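PDB 3DH0: SAM dependent methyltransferase from Aquifex aeolicus, which binds S-adenosylmethionine and is probably a methyltransferase that passes the methyl group of this cofactor to an acceptor. Local coordinates for residues F116-L126 / E157-L168; L168-R177 / C185-V193. All coordinates share one frame; numbering follows the deposited sequence.

In the fold
Both contacts involve helix 161-170 and share Leu168. Interaction 1 sets the loop 157-159 and one side of that helix against residues 116-117 and the first turn of helix 122-132, beside the S-adenosylmethionine pocket. It is partly buried, Phe116 and Leu168 deep, His117, Tyr159 and Glu157 nearer the surface; no hydrogen bond crosses between its segments, and rings and branched carbons carry it. Interaction 2 follows the chain into the antiparallel hairpin of strands 174-181 and 185-191, at one side of the sheet, where backbone hydrogen bonds dominate. Also partly buried, it has apolar inner residues, whereas its arginines lie towards the surface. Leu126 joins the two contacts by packing on Ile173 and Ala171.

Interaction 1: F116-L126 / E157-L168; sequences FHELSEPLKFL and EVYSEWEVGLIL. With SAM (S-adenosylmethionine), chain C.
Ser160 OG takes part in several bonds at the start of the helix whose Val164, Ile167 and Leu168 pack on Phe116. It donates to Glu163 OE1 at 2.6 Å, meeting the carboxylate on its anti side, and receives a weak bond from Glu163 N. Ser160 N also points to OE1, closing a capping box, although this last bond is modelled doubtfully short. Serine is short enough to cap the first turn, and glutamate long enough to bend back to it.

The contact itself centres on the buried Phe116 ring. With CG anti to the backbone N (chi1 -167°), the ring extends into the groove between Tyr159 and the helix. Its CD2 meets Tyr159 CE1 at 3.6 Å, the two ring planes inclined at 53°, neither stacked nor edge-to-face. Val164 CG1 makes an off-centre CH-pi contact, 4.3 Å from the centroid of the Phe116 ring, while Ile167 CD1 sits at the ring edge, 4.1 Å from Phe116 CE2. Leu168 CD1 completes the apolar lining and reaches Leu126 CD1 at 4.1 Å.

In this Rossmann-like methyltransferase fold, segment 116-126 follows strand 107-113 and forms part of the cofactor pocket. Leu119 CD2 packs over the centre of the Phe125 ring and lies 3.4 Å from SAM N6, so hydrophobic side chains border the adenine. The Glu118 carboxylate lies alongside the ribose, its OE1 held by Phe7 N.

Tyr159 also covers the backbone of His117, and Tyr159 OH lies 3.5 Å from Pro122 CG; proline, lacking an N-H, suits the first turn of helix 122-132. On the His117 imidazole, CD2 lies by Glu157 O and CG by Val158 CG2, both oblique to the ring, while ND1 is hydrogen-bonded to Asp143 of strand 137-144.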
# COMPACT_ATOMS: atom_id res chain seq x y z
N PHE A 116 -1.34 1.25 6.82
CA PHE A 116 -2.38 0.64 7.64
C PHE A 116 -2.55 1.27 9.02
O PHE A 116 -3.67 1.57 9.44
CB PHE A 116 -2.11 -0.84 7.81
CG PHE A 116 -3.27 -1.61 8.37
CD1 PHE A 116 -4.36 -1.94 7.56
CD2 PHE A 116 -3.28 -2.00 9.70
CE1 PHE A 116 -5.44 -2.65 8.08
CE2 PHE A 116 -4.36 -2.70 10.23
CZ PHE A 116 -5.44 -3.03 9.41
N HIS A 117 -1.45 1.47 9.74
CA HIS A 117 -1.52 2.07 11.07
C HIS A 117 -2.00 3.53 11.05
O HIS A 117 -2.18 4.13 12.10
CB HIS A 117 -0.14 2.02 11.74
CG HIS A 117 0.86 2.92 11.10
ND1 HIS A 117 1.45 2.63 9.89
CD2 HIS A 117 1.31 4.15 11.46
CE1 HIS A 117 2.21 3.65 9.52
NE2 HIS A 117 2.14 4.58 10.46
N GLU A 118 -2.20 4.09 9.86
CA GLU A 118 -2.65 5.48 9.74
C GLU A 118 -4.16 5.61 9.50
O GLU A 118 -4.71 6.71 9.48
CB GLU A 118 -1.91 6.18 8.59
CG GLU A 118 -0.69 6.92 9.02
CD GLU A 118 -0.17 7.84 7.93
OE1 GLU A 118 -0.97 8.59 7.35
OE2 GLU A 118 1.05 7.80 7.66
N LEU A 119 -4.83 4.48 9.31
CA LEU A 119 -6.27 4.48 9.06
C LEU A 119 -7.13 4.85 10.27
O LEU A 119 -7.03 4.22 11.33
CB LEU A 119 -6.69 3.09 8.56
CG LEU A 119 -5.99 2.55 7.31
CD1 LEU A 119 -6.38 1.10 7.06
CD2 LEU A 119 -6.37 3.42 6.13
N SER A 120 -7.97 5.87 10.12
CA SER A 120 -8.86 6.28 11.21
C SER A 120 -9.73 5.10 11.66
O SER A 120 -9.74 4.72 12.83
CB SER A 120 -9.77 7.43 10.76
OG SER A 120 -9.04 8.63 10.60
N GLU A 121 -10.47 4.52 10.72
CA GLU A 121 -11.32 3.40 11.06
C GLU A 121 -11.04 2.19 10.17
O GLU A 121 -11.71 1.95 9.16
CB GLU A 121 -12.78 3.83 10.94
CG GLU A 121 -13.12 4.93 11.94
CD GLU A 121 -14.26 5.82 11.47
OE1 GLU A 121 -14.06 6.56 10.47
OE2 GLU A 121 -15.34 5.76 12.10
N PRO A 122 -10.02 1.40 10.56
CA PRO A 122 -9.57 0.20 9.86
C PRO A 122 -10.67 -0.70 9.28
O PRO A 122 -10.92 -0.71 8.08
CB PRO A 122 -8.74 -0.52 10.92
CG PRO A 122 -8.12 0.59 11.66
CD PRO A 122 -9.24 1.62 11.79
N LEU A 123 -11.32 -1.47 10.15
CA LEU A 123 -12.34 -2.42 9.72
C LEU A 123 -13.46 -1.86 8.83
O LEU A 123 -14.14 -2.61 8.12
CB LEU A 123 -12.91 -3.14 10.96
CG LEU A 123 -13.48 -2.32 12.12
CD1 LEU A 123 -13.70 -3.26 13.30
CD2 LEU A 123 -12.55 -1.15 12.51
N LYS A 124 -13.62 -0.55 8.85
CA LYS A 124 -14.64 0.12 8.04
C LYS A 124 -14.00 0.40 6.70
O LYS A 124 -14.68 0.42 5.67
CB LYS A 124 -15.06 1.42 8.73
CG LYS A 124 -16.18 2.19 8.04
CD LYS A 124 -16.61 3.40 8.88
CE LYS A 124 -17.18 2.98 10.25
NZ LYS A 124 -17.54 4.13 11.14
N PHE A 125 -12.69 0.63 6.71
CA PHE A 125 -11.95 0.88 5.48
C PHE A 125 -11.82 -0.45 4.76
O PHE A 125 -11.93 -0.53 3.53
CB PHE A 125 -10.58 1.45 5.81
CG PHE A 125 -9.72 1.66 4.60
CD1 PHE A 125 -8.89 0.64 4.14
CD2 PHE A 125 -9.77 2.86 3.90
CE1 PHE A 125 -8.13 0.82 3.00
CE2 PHE A 125 -9.01 3.05 2.75
CZ PHE A 125 -8.19 2.03 2.30
N LEU A 126 -11.58 -1.49 5.55
CA LEU A 126 -11.46 -2.85 5.03
C LEU A 126 -12.70 -3.27 4.25
O LEU A 126 -12.60 -3.98 3.25
CB LEU A 126 -11.24 -3.83 6.18
CG LEU A 126 -9.80 -4.03 6.65
CD1 LEU A 126 -8.96 -4.66 5.55
CD2 LEU A 126 -9.22 -2.71 7.06
N GLU A 157 3.15 4.22 17.92
CA GLU A 157 2.55 4.81 16.74
C GLU A 157 2.23 3.76 15.67
O GLU A 157 1.63 4.07 14.64
CB GLU A 157 3.49 5.87 16.16
CG GLU A 157 3.61 7.14 17.00
CD GLU A 157 3.34 8.40 16.16
OE1 GLU A 157 3.89 8.49 15.03
OE2 GLU A 157 2.58 9.30 16.63
N VAL A 158 2.60 2.51 15.91
CA VAL A 158 2.36 1.47 14.93
C VAL A 158 1.71 0.24 15.54
O VAL A 158 1.65 0.11 16.77
CB VAL A 158 3.70 1.03 14.27
CG1 VAL A 158 4.55 0.24 15.27
CG2 VAL A 158 3.43 0.20 13.04
N TYR A 159 1.21 -0.65 14.68
CA TYR A 159 0.60 -1.90 15.11
C TYR A 159 1.70 -2.95 15.01
O TYR A 159 2.74 -2.72 14.38
CB TYR A 159 -0.50 -2.37 14.14
CG TYR A 159 -1.77 -1.57 14.08
CD1 TYR A 159 -2.13 -0.90 12.92
CD2 TYR A 159 -2.66 -1.54 15.15
CE1 TYR A 159 -3.34 -0.23 12.82
CE2 TYR A 159 -3.87 -0.87 15.07
CZ TYR A 159 -4.20 -0.22 13.90
OH TYR A 159 -5.40 0.44 13.80
N SER A 160 1.47 -4.10 15.62
CA SER A 160 2.43 -5.18 15.54
C SER A 160 1.75 -6.20 14.61
O SER A 160 0.52 -6.23 14.52
CB SER A 160 2.64 -5.83 16.91
OG SER A 160 1.52 -6.62 17.26
N GLU A 161 2.55 -7.02 13.93
CA GLU A 161 2.01 -8.04 13.04
C GLU A 161 0.88 -8.79 13.72
O GLU A 161 -0.08 -9.23 13.10
CB GLU A 161 3.09 -9.04 12.66
CG GLU A 161 3.73 -9.70 13.87
CD GLU A 161 5.12 -9.15 14.17
OE1 GLU A 161 5.26 -7.90 14.30
OE2 GLU A 161 6.08 -9.97 14.29
N TRP A 162 0.99 -8.93 15.03
CA TRP A 162 -0.01 -9.64 15.78
C TRP A 162 -1.37 -8.93 15.69
O TRP A 162 -2.34 -9.51 15.22
CB TRP A 162 0.49 -9.80 17.22
CG TRP A 162 1.83 -10.53 17.25
CD1 TRP A 162 2.05 -11.84 16.92
CD2 TRP A 162 3.13 -9.98 17.58
NE1 TRP A 162 3.39 -12.14 17.01
CE2 TRP A 162 4.08 -11.03 17.41
CE3 TRP A 162 3.59 -8.71 17.99
CZ2 TRP A 162 5.47 -10.84 17.65
CZ3 TRP A 162 4.98 -8.53 18.23
CH2 TRP A 162 5.89 -9.59 18.06
N GLU A 163 -1.44 -7.67 16.11
CA GLU A 163 -2.70 -6.92 16.05
C GLU A 163 -3.29 -6.86 14.64
O GLU A 163 -4.43 -7.23 14.41
CB GLU A 163 -2.49 -5.48 16.54
CG GLU A 163 -2.12 -5.35 17.99
CD GLU A 163 -1.07 -4.28 18.18
OE1 GLU A 163 0.03 -4.47 17.61
OE2 GLU A 163 -1.33 -3.27 18.86
N VAL A 164 -2.50 -6.37 13.69
CA VAL A 164 -2.94 -6.26 12.31
C VAL A 164 -3.70 -7.51 11.82
O VAL A 164 -4.87 -7.43 11.49
CB VAL A 164 -1.75 -6.01 11.36
CG1 VAL A 164 -2.23 -5.91 9.92
CG2 VAL A 164 -1.04 -4.73 11.77
N GLY A 165 -3.01 -8.65 11.79
CA GLY A 165 -3.64 -9.87 11.30
C GLY A 165 -4.88 -10.30 12.05
O GLY A 165 -5.61 -11.21 11.62
N LEU A 166 -5.13 -9.66 13.18
CA LEU A 166 -6.29 -9.97 13.99
C LEU A 166 -7.45 -9.17 13.42
O LEU A 166 -8.56 -9.68 13.21
CB LEU A 166 -6.01 -9.56 15.43
CG LEU A 166 -6.79 -10.24 16.55
CD1 LEU A 166 -5.83 -11.06 17.43
CD2 LEU A 166 -7.54 -9.18 17.37
N ILE A 167 -7.16 -7.91 13.15
CA ILE A 167 -8.12 -6.98 12.59
C ILE A 167 -8.59 -7.52 11.26
O ILE A 167 -9.78 -7.56 10.97
CB ILE A 167 -7.48 -5.60 12.39
CG1 ILE A 167 -6.97 -5.08 13.73
CG2 ILE A 167 -8.48 -4.63 11.81
CD1 ILE A 167 -6.35 -3.73 13.66
N LEU A 168 -7.64 -7.94 10.44
CA LEU A 168 -7.94 -8.50 9.14
C LEU A 168 -8.93 -9.65 9.33
O LEU A 168 -9.85 -9.84 8.53
CB LEU A 168 -6.65 -9.02 8.51
CG LEU A 168 -6.06 -8.26 7.31
CD1 LEU A 168 -6.05 -6.77 7.57
CD2 LEU A 168 -4.66 -8.76 7.05
N SAM C . 3.45 4.37 1.11
CA SAM C . 4.22 5.63 0.87
C SAM C . 5.62 5.31 0.41
O SAM C . 5.95 4.13 0.31
OXT SAM C . 6.36 6.31 0.17
CB SAM C . 4.27 6.46 2.15
CG SAM C . 2.93 6.48 2.76
SD SAM C . 2.65 7.38 4.31
CE SAM C . 3.51 6.37 5.52
C5' SAM C . 0.96 7.06 4.55
C4' SAM C . 0.01 7.82 3.65
O4' SAM C . -1.28 7.32 3.99
C3' SAM C . -0.10 9.31 4.01
O3' SAM C . 0.49 10.02 2.88
C2' SAM C . -1.59 9.63 4.06
O2' SAM C . -2.06 10.80 3.43
C1' SAM C . -2.19 8.26 3.60
N9 SAM C . -3.45 7.86 4.20
C8 SAM C . -3.86 7.88 5.52
N7 SAM C . -5.06 7.41 5.69
C5 SAM C . -5.48 7.06 4.40
C6 SAM C . -6.68 6.48 3.90
N6 SAM C . -7.72 6.17 4.71
N1 SAM C . -6.78 6.24 2.54
C2 SAM C . -5.72 6.57 1.76
N3 SAM C . -4.55 7.11 2.13
C4 SAM C . -4.49 7.33 3.48

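Interaction 2: L168-R177 / C185-V193; sequences LEDAGIRVGR and CFGVYAMIV
Tyr189 O accepts from two successive residues of the facing strand: strongly from Gly176 N (2.8 Å) and weakly from Arg177 N (3.4 Å). This is a classic beta bulge, which shifts the register by one between Val175 and Arg177. Beyond it, Tyr189 N donates almost straight to Arg177 O at 2.9 Å (176° at the hydrogen), although the donor stands above the carbonyl plane. Before it, Met191 N reaches Arg174 O at 3.0 Å, in the carbonyl plane, and Arg174 N answers weakly to Met191 O. Val188 and Ala190, and Ile192 just past the strand, are hydrogen-bonded to Ile141, Leu139 and Ala137, so strand 185-191 is bonded on both flanks.

On the face of Val175 and Ala190 the filling is apolar. Leu168 CD2 and Val188 CG2 meet tip to tip at 3.9 Å, and Val175 CG1 crosses beside the same methyl. Ile173 CG2 packs on the methyl of the small Ala190. Gly172, with positive phi, closes the helix in a Schellman motif, a conformation for which glycine is suited.

On the other face, the Arg177 guanidinium lies flat on the Tyr189 ring, centres 4.1 Å apart and planes at 30°, the chain bending at chi3 (43°) to bring it there. Phe33 offers it a cation-pi partner as well. A serine here would probably strip the Tyr189 ring of its flat charged cover and deprive Phe33 of its cation. Val193 CG2 lies over one face of the Arg174 guanidinium, displaced towards its rim, its fine placement doubtful. The main-chain bonds hold the two strands together, while apolar side chains fill one face and the Arg177–Tyr189 stack covers the other.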
# COMPACT_ATOMS: atom_id res chain seq x y z
N LEU A 168 -7.64 -7.94 10.44
CA LEU A 168 -7.94 -8.50 9.14
C LEU A 168 -8.93 -9.65 9.33
O LEU A 168 -9.85 -9.84 8.53
CB LEU A 168 -6.65 -9.02 8.51
CG LEU A 168 -6.06 -8.26 7.31
CD1 LEU A 168 -6.05 -6.77 7.57
CD2 LEU A 168 -4.66 -8.76 7.05
N GLU A 169 -8.75 -10.40 10.41
CA GLU A 169 -9.64 -11.52 10.70
C GLU A 169 -11.05 -11.01 10.97
O GLU A 169 -12.03 -11.56 10.46
CB GLU A 169 -9.12 -12.30 11.89
CG GLU A 169 -9.79 -13.65 12.04
CD GLU A 169 -9.18 -14.47 13.16
OE1 GLU A 169 -7.92 -14.50 13.24
OE2 GLU A 169 -9.94 -15.08 13.94
N ASP A 170 -11.17 -9.96 11.78
CA ASP A 170 -12.49 -9.41 12.05
C ASP A 170 -13.13 -9.01 10.73
O ASP A 170 -14.28 -9.35 10.46
CB ASP A 170 -12.43 -8.15 12.91
CG ASP A 170 -11.89 -8.40 14.30
OD1 ASP A 170 -12.10 -7.51 15.16
OD2 ASP A 170 -11.24 -9.46 14.52
N ALA A 171 -12.38 -8.28 9.93
CA ALA A 171 -12.86 -7.80 8.64
C ALA A 171 -13.18 -8.92 7.66
O ALA A 171 -13.71 -8.67 6.56
CB ALA A 171 -11.84 -6.85 8.03
N GLY A 172 -12.85 -10.15 8.04
CA GLY A 172 -13.11 -11.27 7.16
C GLY A 172 -11.97 -11.69 6.25
O GLY A 172 -11.97 -12.81 5.77
N ILE A 173 -10.99 -10.81 6.00
CA ILE A 173 -9.88 -11.19 5.13
C ILE A 173 -9.07 -12.35 5.71
O ILE A 173 -8.74 -12.35 6.91
CB ILE A 173 -8.90 -10.03 4.89
CG1 ILE A 173 -9.62 -8.81 4.32
CG2 ILE A 173 -7.80 -10.48 3.94
CD1 ILE A 173 -10.17 -7.89 5.39
N ARG A 174 -8.74 -13.32 4.86
CA ARG A 174 -7.97 -14.49 5.29
C ARG A 174 -6.47 -14.31 5.10
O ARG A 174 -5.99 -14.08 3.99
CB ARG A 174 -8.43 -15.73 4.52
CG ARG A 174 -8.47 -15.55 3.01
CD ARG A 174 -9.29 -16.66 2.32
NE ARG A 174 -9.84 -16.21 1.04
CZ ARG A 174 -10.64 -16.94 0.25
NH1 ARG A 174 -10.99 -18.17 0.63
NH2 ARG A 174 -11.10 -16.43 -0.90
N VAL A 175 -5.73 -14.41 6.21
CA VAL A 175 -4.27 -14.26 6.19
C VAL A 175 -3.60 -15.60 5.99
O VAL A 175 -3.89 -16.55 6.71
CB VAL A 175 -3.73 -13.67 7.51
CG1 VAL A 175 -2.24 -13.41 7.37
CG2 VAL A 175 -4.49 -12.39 7.86
N GLY A 176 -2.69 -15.67 5.03
CA GLY A 176 -1.98 -16.91 4.75
C GLY A 176 -0.51 -16.90 5.17
O GLY A 176 0.03 -17.93 5.56
N ARG A 177 0.12 -15.74 5.10
CA ARG A 177 1.52 -15.61 5.45
C ARG A 177 1.81 -14.34 6.23
O ARG A 177 1.11 -13.34 6.10
CB ARG A 177 2.37 -15.58 4.18
CG ARG A 177 2.93 -16.91 3.75
CD ARG A 177 3.30 -16.89 2.26
NE ARG A 177 3.99 -15.66 1.89
CZ ARG A 177 4.23 -15.27 0.64
NH1 ARG A 177 3.84 -16.02 -0.39
NH2 ARG A 177 4.86 -14.12 0.41
N CYS A 185 10.77 -4.04 9.05
CA CYS A 185 9.35 -4.24 8.79
C CYS A 185 8.96 -5.69 8.70
O CYS A 185 9.79 -6.59 8.77
CB CYS A 185 8.97 -3.56 7.48
SG CYS A 185 9.93 -2.11 7.11
N PHE A 186 7.66 -5.89 8.55
CA PHE A 186 7.07 -7.20 8.38
C PHE A 186 6.11 -7.08 7.21
O PHE A 186 5.89 -6.00 6.68
CB PHE A 186 6.34 -7.65 9.65
CG PHE A 186 5.23 -6.74 10.07
CD1 PHE A 186 4.03 -6.73 9.38
CD2 PHE A 186 5.39 -5.91 11.17
CE1 PHE A 186 2.99 -5.91 9.79
CE2 PHE A 186 4.36 -5.07 11.59
CZ PHE A 186 3.15 -5.07 10.90
N GLY A 187 5.55 -8.20 6.78
CA GLY A 187 4.62 -8.17 5.67
C GLY A 187 3.57 -9.21 5.93
O GLY A 187 3.80 -10.17 6.65
N VAL A 188 2.39 -9.00 5.36
CA VAL A 188 1.31 -9.95 5.53
C VAL A 188 0.66 -10.24 4.19
O VAL A 188 0.41 -9.34 3.40
CB VAL A 188 0.27 -9.46 6.57
CG1 VAL A 188 0.21 -7.96 6.56
CG2 VAL A 188 -1.09 -10.06 6.27
N TYR A 189 0.43 -11.52 3.95
CA TYR A 189 -0.15 -12.02 2.72
C TYR A 189 -1.59 -12.37 3.04
O TYR A 189 -1.86 -13.20 3.90
CB TYR A 189 0.62 -13.27 2.32
CG TYR A 189 0.42 -13.80 0.92
CD1 TYR A 189 -0.62 -14.69 0.62
CD2 TYR A 189 1.35 -13.50 -0.07
CE1 TYR A 189 -0.70 -15.28 -0.65
CE2 TYR A 189 1.27 -14.08 -1.32
CZ TYR A 189 0.26 -14.97 -1.61
OH TYR A 189 0.24 -15.55 -2.87
N ALA A 190 -2.53 -11.73 2.35
CA ALA A 190 -3.93 -12.00 2.60
C ALA A 190 -4.71 -12.02 1.31
O ALA A 190 -4.39 -11.31 0.35
CB ALA A 190 -4.50 -10.97 3.54
N MET A 191 -5.75 -12.85 1.28
CA MET A 191 -6.60 -12.97 0.10
C MET A 191 -8.03 -12.58 0.47
O MET A 191 -8.56 -12.98 1.51
CB MET A 191 -6.54 -14.40 -0.46
CG MET A 191 -7.33 -14.60 -1.74
SD MET A 191 -7.09 -16.24 -2.49
CE MET A 191 -6.06 -15.81 -3.90
N ILE A 192 -8.64 -11.78 -0.39
CA ILE A 192 -10.00 -11.34 -0.15
C ILE A 192 -11.03 -12.37 -0.57
O ILE A 192 -10.99 -12.91 -1.68
CB ILE A 192 -10.25 -10.00 -0.83
CG1 ILE A 192 -9.73 -8.90 0.10
CG2 ILE A 192 -11.73 -9.85 -1.20
CD1 ILE A 192 -10.03 -7.50 -0.36
N VAL A 193 -11.95 -12.64 0.36
CA VAL A 193 -13.01 -13.63 0.18
C VAL A 193 -14.27 -13.02 -0.44
O VAL A 193 -14.52 -13.31 -1.63
CB VAL A 193 -13.40 -14.27 1.55
CG1 VAL A 193 -14.34 -15.46 1.32
CG2 VAL A 193 -12.14 -14.70 2.31